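Local coordinates for GTP-binding protein (Thermus thermophilus, PDB 2DBY) that probably hydrolyses ATP and binds the 70S ribosome and its 50S subunit, and here holds GDP in its nucleotide pocket, at residues V40-L45 / P68-F73; P44-R49 / G270-A275. One frame throughout, in Å; residues are numbered along the deposited sequence.

Interaction 1 is a strand pairing within the central sheet of the G domain; interaction 2 joins the end of one of those strands, and the turn after it, to helix 270-281 from much later in the chain. Both use P44 and L45. The first buries 579 Å² and rests on backbone hydrogen bonds with apolar packing around them. The second buries 213 Å² and depends on one glutamine amide and a methyl contact, giving way to an exposed, charged E46. The helix covers the sheet face bearing V43, V71 and F73: V71 CG2 is 3.4 Å from A275 O, V43 CG1 3.7 Å from Q272 NE2 and F73 CZ 3.9 Å from A275 CA.

Interaction 1 of 2, residues V40-L45 / P68-F73; sequences VGVVPL and PTHVEF. With FMT (formic acid), chain E.
An antiparallel strand pair, 40-44 against 70-73 with 152° between the segment axes, forms this contact. G41 and F73 exchange two nearly straight backbone bonds (F73 N to G41 O 2.8 Å); V43 and V71 exchange two less straight ones, the donors standing above the carbonyl planes, with V43 N to V71 O at 2.9 Å. L45 N still reaches T69 O at 3.0 Å, and a water links L45 O to T69 N. In this Ras-like G-domain sheet, 66-75 also runs parallel to strand 3-7, leaving 40-44 at an edge. V43 CG2 meets the F73 ring obliquely, 3.8 Å from CD1, on the face covered by helix 270-281. On the other face the extended E72 chain lays CD against V40 CG1 at 3.6 Å in van der Waals contact. The H70 ring, its CG between backbone N and carbonyl carbon (chi1 54°), has V42 CG1 over one side, 4.1 Å from the centroid, a CH-pi contact. Its ND1 donates at 2.8 Å and 173° to O1 of a formic acid, probably from the crystallisation liquor. An alanine here would remove the ring and its ND1 donor, and would probably leave V42 less well packed and the formic acid less firmly held.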
loop_
_atom_site.group_PDB
_atom_site.type_symbol
_atom_site.label_atom_id
_atom_site.label_comp_id
_atom_site.label_asym_id
_atom_site.label_seq_id
_atom_site.Cartn_x
_atom_site.Cartn_y
_atom_site.Cartn_z
ATOM N N VAL A 40 -1.952 -14.234 -4.192
ATOM C CA VAL A 40 -2.068 -13.236 -3.131
ATOM C C VAL A 40 -1.265 -13.605 -1.879
ATOM O O VAL A 40 -1.400 -14.715 -1.342
ATOM C CB VAL A 40 -3.565 -13.059 -2.729
ATOM C CG1 VAL A 40 -3.707 -11.959 -1.677
ATOM C CG2 VAL A 40 -4.442 -12.734 -3.977
ATOM N N GLY A 41 -0.420 -12.685 -1.409
ATOM C CA GLY A 41 0.357 -12.996 -0.219
ATOM C C GLY A 41 0.687 -11.695 0.478
ATOM O O GLY A 41 0.363 -10.624 -0.036
ATOM N N VAL A 42 1.324 -11.775 1.632
ATOM C CA VAL A 42 1.677 -10.554 2.344
ATOM C C VAL A 42 3.147 -10.530 2.706
ATOM O O VAL A 42 3.820 -11.572 2.726
ATOM C CB VAL A 42 0.865 -10.388 3.643
ATOM C CG1 VAL A 42 -0.625 -10.398 3.349
ATOM C CG2 VAL A 42 1.210 -11.489 4.612
ATOM N N VAL A 43 3.651 -9.330 2.975
ATOM C CA VAL A 43 5.034 -9.158 3.387
ATOM C C VAL A 43 4.982 -8.574 4.793
ATOM O O VAL A 43 4.465 -7.484 4.976
ATOM C CB VAL A 43 5.798 -8.150 2.476
ATOM C CG1 VAL A 43 7.229 -7.957 3.015
ATOM C CG2 VAL A 43 5.842 -8.655 1.031
ATOM N N PRO A 44 5.466 -9.313 5.807
ATOM C CA PRO A 44 5.450 -8.803 7.184
ATOM C C PRO A 44 6.286 -7.503 7.199
ATOM O O PRO A 44 7.404 -7.473 6.658
ATOM C CB PRO A 44 6.128 -9.923 7.976
ATOM C CG PRO A 44 5.786 -11.172 7.187
ATOM C CD PRO A 44 6.000 -10.687 5.750
ATOM N N LEU A 45 5.760 -6.456 7.830
ATOM C CA LEU A 45 6.420 -5.151 7.895
ATOM C C LEU A 45 7.283 -5.105 9.144
ATOM O O LEU A 45 6.783 -5.243 10.257
ATOM C CB LEU A 45 5.376 -4.038 7.985
ATOM C CG LEU A 45 5.182 -3.004 6.878
ATOM C CD1 LEU A 45 4.344 -1.862 7.456
ATOM C CD2 LEU A 45 6.527 -2.483 6.358
ATOM N N PRO A 68 3.983 -8.375 14.195
ATOM C CA PRO A 68 3.966 -7.236 13.271
ATOM C C PRO A 68 2.748 -7.259 12.373
ATOM O O PRO A 68 1.995 -8.242 12.337
ATOM C CB PRO A 68 5.238 -7.430 12.452
ATOM C CG PRO A 68 5.292 -8.946 12.321
ATOM C CD PRO A 68 4.864 -9.456 13.705
ATOM N N THR A 69 2.551 -6.159 11.664
ATOM C CA THR A 69 1.477 -6.104 10.674
ATOM C C THR A 69 2.130 -6.480 9.326
ATOM O O THR A 69 3.248 -7.013 9.302
ATOM C CB THR A 69 0.776 -4.715 10.644
ATOM O OG1 THR A 69 -0.320 -4.764 9.720
ATOM C CG2 THR A 69 1.744 -3.588 10.231
ATOM N N HIS A 70 1.456 -6.211 8.212
ATOM C CA HIS A 70 1.969 -6.604 6.909
ATOM C C HIS A 70 1.294 -5.809 5.793
ATOM O O HIS A 70 0.359 -5.037 6.045
ATOM C CB HIS A 70 1.674 -8.097 6.704
ATOM C CG HIS A 70 0.226 -8.455 6.879
ATOM N ND1 HIS A 70 -0.202 -9.447 7.736
ATOM C CD2 HIS A 70 -0.892 -7.951 6.305
ATOM C CE1 HIS A 70 -1.521 -9.535 7.686
ATOM N NE2 HIS A 70 -1.965 -8.637 6.825
ATOM N N VAL A 71 1.788 -6.005 4.566
ATOM C CA VAL A 71 1.238 -5.358 3.376
ATOM C C VAL A 71 0.963 -6.473 2.366
ATOM O O VAL A 71 1.842 -7.296 2.093
ATOM C CB VAL A 71 2.236 -4.366 2.750
ATOM C CG1 VAL A 71 1.613 -3.739 1.474
ATOM C CG2 VAL A 71 2.585 -3.287 3.746
ATOM N N GLU A 72 -0.247 -6.484 1.816
ATOM C CA GLU A 72 -0.660 -7.520 0.862
ATOM C C GLU A 72 -0.356 -7.141 -0.593
ATOM O O GLU A 72 -0.600 -6.014 -1.003
ATOM C CB GLU A 72 -2.160 -7.762 1.035
ATOM C CG GLU A 72 -2.756 -8.866 0.168
ATOM C CD GLU A 72 -4.187 -9.173 0.572
ATOM O OE1 GLU A 72 -4.391 -9.766 1.643
ATOM O OE2 GLU A 72 -5.108 -8.814 -0.174
ATOM N N PHE A 73 0.166 -8.108 -1.353
ATOM C CA PHE A 73 0.531 -7.914 -2.750
ATOM C C PHE A 73 -0.146 -8.990 -3.582
ATOM O O PHE A 73 -0.224 -10.145 -3.145
ATOM C CB PHE A 73 2.049 -8.036 -2.928
ATOM C CG PHE A 73 2.813 -6.854 -2.406
ATOM C CD1 PHE A 73 3.312 -6.845 -1.101
ATOM C CD2 PHE A 73 2.996 -5.729 -3.206
ATOM C CE1 PHE A 73 3.982 -5.722 -0.601
ATOM C CE2 PHE A 73 3.663 -4.602 -2.721
ATOM C CZ PHE A 73 4.156 -4.594 -1.418
HETATM C C FMT E . 2.578 -10.469 9.573
HETATM O O1 FMT E . 1.443 -10.867 9.466
HETATM O O2 FMT E . 3.499 -11.236 10.153
HETATM O O HOH W 1 4.742 -4.144 11.744
#

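Interaction 2 of 2, residues P44-R49 / G270-A275; sequences PLEDER and GLQRLA
Q272 reaches from helix 270-281 to the backbone on both sides of L45, and its amide is the tight centre of the contact. Its CG stands anti to the carbonyl carbon and the chain bends at chi2 (-60°), which brings both ends of the amide to the turn. NE2 donates to P44 O at 2.9 Å and 166°, nearly along the C=O axis and close to the amide plane. OE1 accepts from E46 N at 2.9 Å, the donor standing above the carbonyl plane. Two nearly straight bonds thus fix the rotation of the buried amide and give each of its polar atoms a backbone partner. One turn along the helix, A275 CB meets L45 CD2 at 4.0 Å, while L271 turns to helix 14-25, which opens with the GDP-binding residues K14, S15 and T16.

The loose side is E46, exposed and without a side-chain hydrogen bond to Q272. It crosses Q272 at about a right angle, its carboxylate stacked on the amide, planes 11° apart and OE2 3.8 Å from Q272 CD; OE1 forms a salt bridge with R258. From D47 onward nothing touches 270-275. There D47 and R49 bind each other, R49 NH2 to D47 OD1 at 2.8 Å and NE to the syn lone pair of OD2, which also accepts from R49 N as the N-cap of helix 48-57. R49 NH1 makes a salt bridge to D358, and the guanidinium a cation-pi contact with W329. With L45 N bonded to T69, the Q272 amide joins the later helix to the end of the edge strand of the Ras-like G-domain sheet.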
loop_
_atom_site.group_PDB
_atom_site.type_symbol
_atom_site.label_atom_id
_atom_site.label_comp_id
_atom_site.label_asym_id
_atom_site.label_seq_id
_atom_site.Cartn_x
_atom_site.Cartn_y
_atom_site.Cartn_z
ATOM N N PRO A 44 5.466 -9.313 5.807
ATOM C CA PRO A 44 5.450 -8.803 7.184
ATOM C C PRO A 44 6.286 -7.503 7.199
ATOM O O PRO A 44 7.404 -7.473 6.658
ATOM C CB PRO A 44 6.128 -9.923 7.976
ATOM C CG PRO A 44 5.786 -11.172 7.187
ATOM C CD PRO A 44 6.000 -10.687 5.750
ATOM N N LEU A 45 5.760 -6.456 7.830
ATOM C CA LEU A 45 6.420 -5.151 7.895
ATOM C C LEU A 45 7.283 -5.105 9.144
ATOM O O LEU A 45 6.783 -5.243 10.257
ATOM C CB LEU A 45 5.376 -4.038 7.985
ATOM C CG LEU A 45 5.182 -3.004 6.878
ATOM C CD1 LEU A 45 4.344 -1.862 7.456
ATOM C CD2 LEU A 45 6.527 -2.483 6.358
ATOM N N GLU A 46 8.581 -4.925 8.962
ATOM C CA GLU A 46 9.473 -4.867 10.108
ATOM C C GLU A 46 9.252 -3.521 10.770
ATOM O O GLU A 46 9.067 -2.505 10.093
ATOM C CB GLU A 46 10.928 -5.043 9.639
ATOM C CG GLU A 46 11.200 -6.500 9.305
ATOM C CD GLU A 46 12.502 -6.744 8.569
ATOM O OE1 GLU A 46 13.460 -5.978 8.771
ATOM O OE2 GLU A 46 12.560 -7.728 7.796
ATOM N N ASP A 47 9.263 -3.503 12.094
ATOM C CA ASP A 47 9.043 -2.242 12.796
ATOM C C ASP A 47 9.763 -2.298 14.144
ATOM O O ASP A 47 9.358 -3.040 15.052
ATOM C CB ASP A 47 7.535 -2.027 12.976
ATOM C CG ASP A 47 7.192 -0.657 13.559
ATOM O OD1 ASP A 47 6.032 -0.224 13.388
ATOM O OD2 ASP A 47 8.067 -0.017 14.195
ATOM N N GLU A 48 10.858 -1.541 14.244
ATOM C CA GLU A 48 11.661 -1.502 15.466
ATOM C C GLU A 48 10.888 -0.981 16.675
ATOM O O GLU A 48 11.261 -1.257 17.820
ATOM C CB GLU A 48 12.908 -0.624 15.251
ATOM C CG GLU A 48 13.991 -1.270 14.414
ATOM C CD GLU A 48 14.651 -2.413 15.139
ATOM O OE1 GLU A 48 15.340 -2.170 16.155
ATOM O OE2 GLU A 48 14.467 -3.560 14.707
ATOM N N ARG A 49 9.825 -0.218 16.437
ATOM C CA ARG A 49 9.045 0.299 17.561
ATOM C C ARG A 49 8.428 -0.866 18.329
ATOM O O ARG A 49 8.181 -0.773 19.533
ATOM C CB ARG A 49 7.964 1.255 17.056
ATOM C CG ARG A 49 8.548 2.505 16.397
ATOM C CD ARG A 49 7.474 3.350 15.713
ATOM N NE ARG A 49 6.855 2.641 14.581
ATOM C CZ ARG A 49 5.899 3.148 13.809
ATOM N NH1 ARG A 49 5.453 4.369 14.030
ATOM N NH2 ARG A 49 5.367 2.423 12.827
ATOM N N GLY A 270 14.901 -5.073 -0.406
ATOM C CA GLY A 270 14.052 -4.477 -1.411
ATOM C C GLY A 270 12.613 -4.801 -1.093
ATOM O O GLY A 270 11.735 -4.011 -1.383
ATOM N N LEU A 271 12.357 -5.973 -0.505
ATOM C CA LEU A 271 10.989 -6.315 -0.169
ATOM C C LEU A 271 10.478 -5.402 0.914
ATOM O O LEU A 271 9.314 -5.007 0.868
ATOM C CB LEU A 271 10.851 -7.764 0.293
ATOM C CG LEU A 271 10.941 -8.888 -0.732
ATOM C CD1 LEU A 271 10.390 -10.149 -0.029
ATOM C CD2 LEU A 271 10.161 -8.593 -1.982
ATOM N N GLN A 272 11.324 -5.050 1.888
ATOM C CA GLN A 272 10.845 -4.144 2.930
ATOM C C GLN A 272 10.587 -2.758 2.338
ATOM O O GLN A 272 9.607 -2.098 2.672
ATOM C CB GLN A 272 11.852 -4.049 4.099
ATOM C CG GLN A 272 11.804 -5.267 5.005
ATOM C CD GLN A 272 10.422 -5.466 5.642
ATOM O OE1 GLN A 272 9.925 -4.604 6.368
ATOM N NE2 GLN A 272 9.803 -6.602 5.358
ATOM N N ARG A 273 11.495 -2.295 1.483
ATOM C CA ARG A 273 11.310 -0.992 0.852
ATOM C C ARG A 273 10.018 -0.980 0.051
ATOM O O ARG A 273 9.296 0.020 0.052
ATOM C CB ARG A 273 12.468 -0.670 -0.095
ATOM C CG ARG A 273 13.797 -0.339 0.562
ATOM C CD ARG A 273 14.901 -0.425 -0.505
ATOM N NE ARG A 273 16.097 0.338 -0.171
ATOM C CZ ARG A 273 16.174 1.667 -0.196
ATOM N NH1 ARG A 273 15.113 2.395 -0.538
ATOM N NH2 ARG A 273 17.314 2.272 0.106
ATOM N N LEU A 274 9.744 -2.080 -0.657
ATOM C CA LEU A 274 8.518 -2.177 -1.460
ATOM C C LEU A 274 7.291 -2.200 -0.546
ATOM O O LEU A 274 6.279 -1.580 -0.826
ATOM C CB LEU A 274 8.547 -3.447 -2.330
ATOM C CG LEU A 274 7.324 -3.675 -3.223
ATOM C CD1 LEU A 274 7.138 -2.522 -4.212
ATOM C CD2 LEU A 274 7.538 -4.999 -3.979
ATOM N N ALA A 275 7.387 -2.930 0.561
ATOM C CA ALA A 275 6.277 -2.986 1.496
ATOM C C ALA A 275 5.972 -1.584 2.049
ATOM O O ALA A 275 4.808 -1.184 2.167
ATOM C CB ALA A 275 6.611 -3.980 2.655
#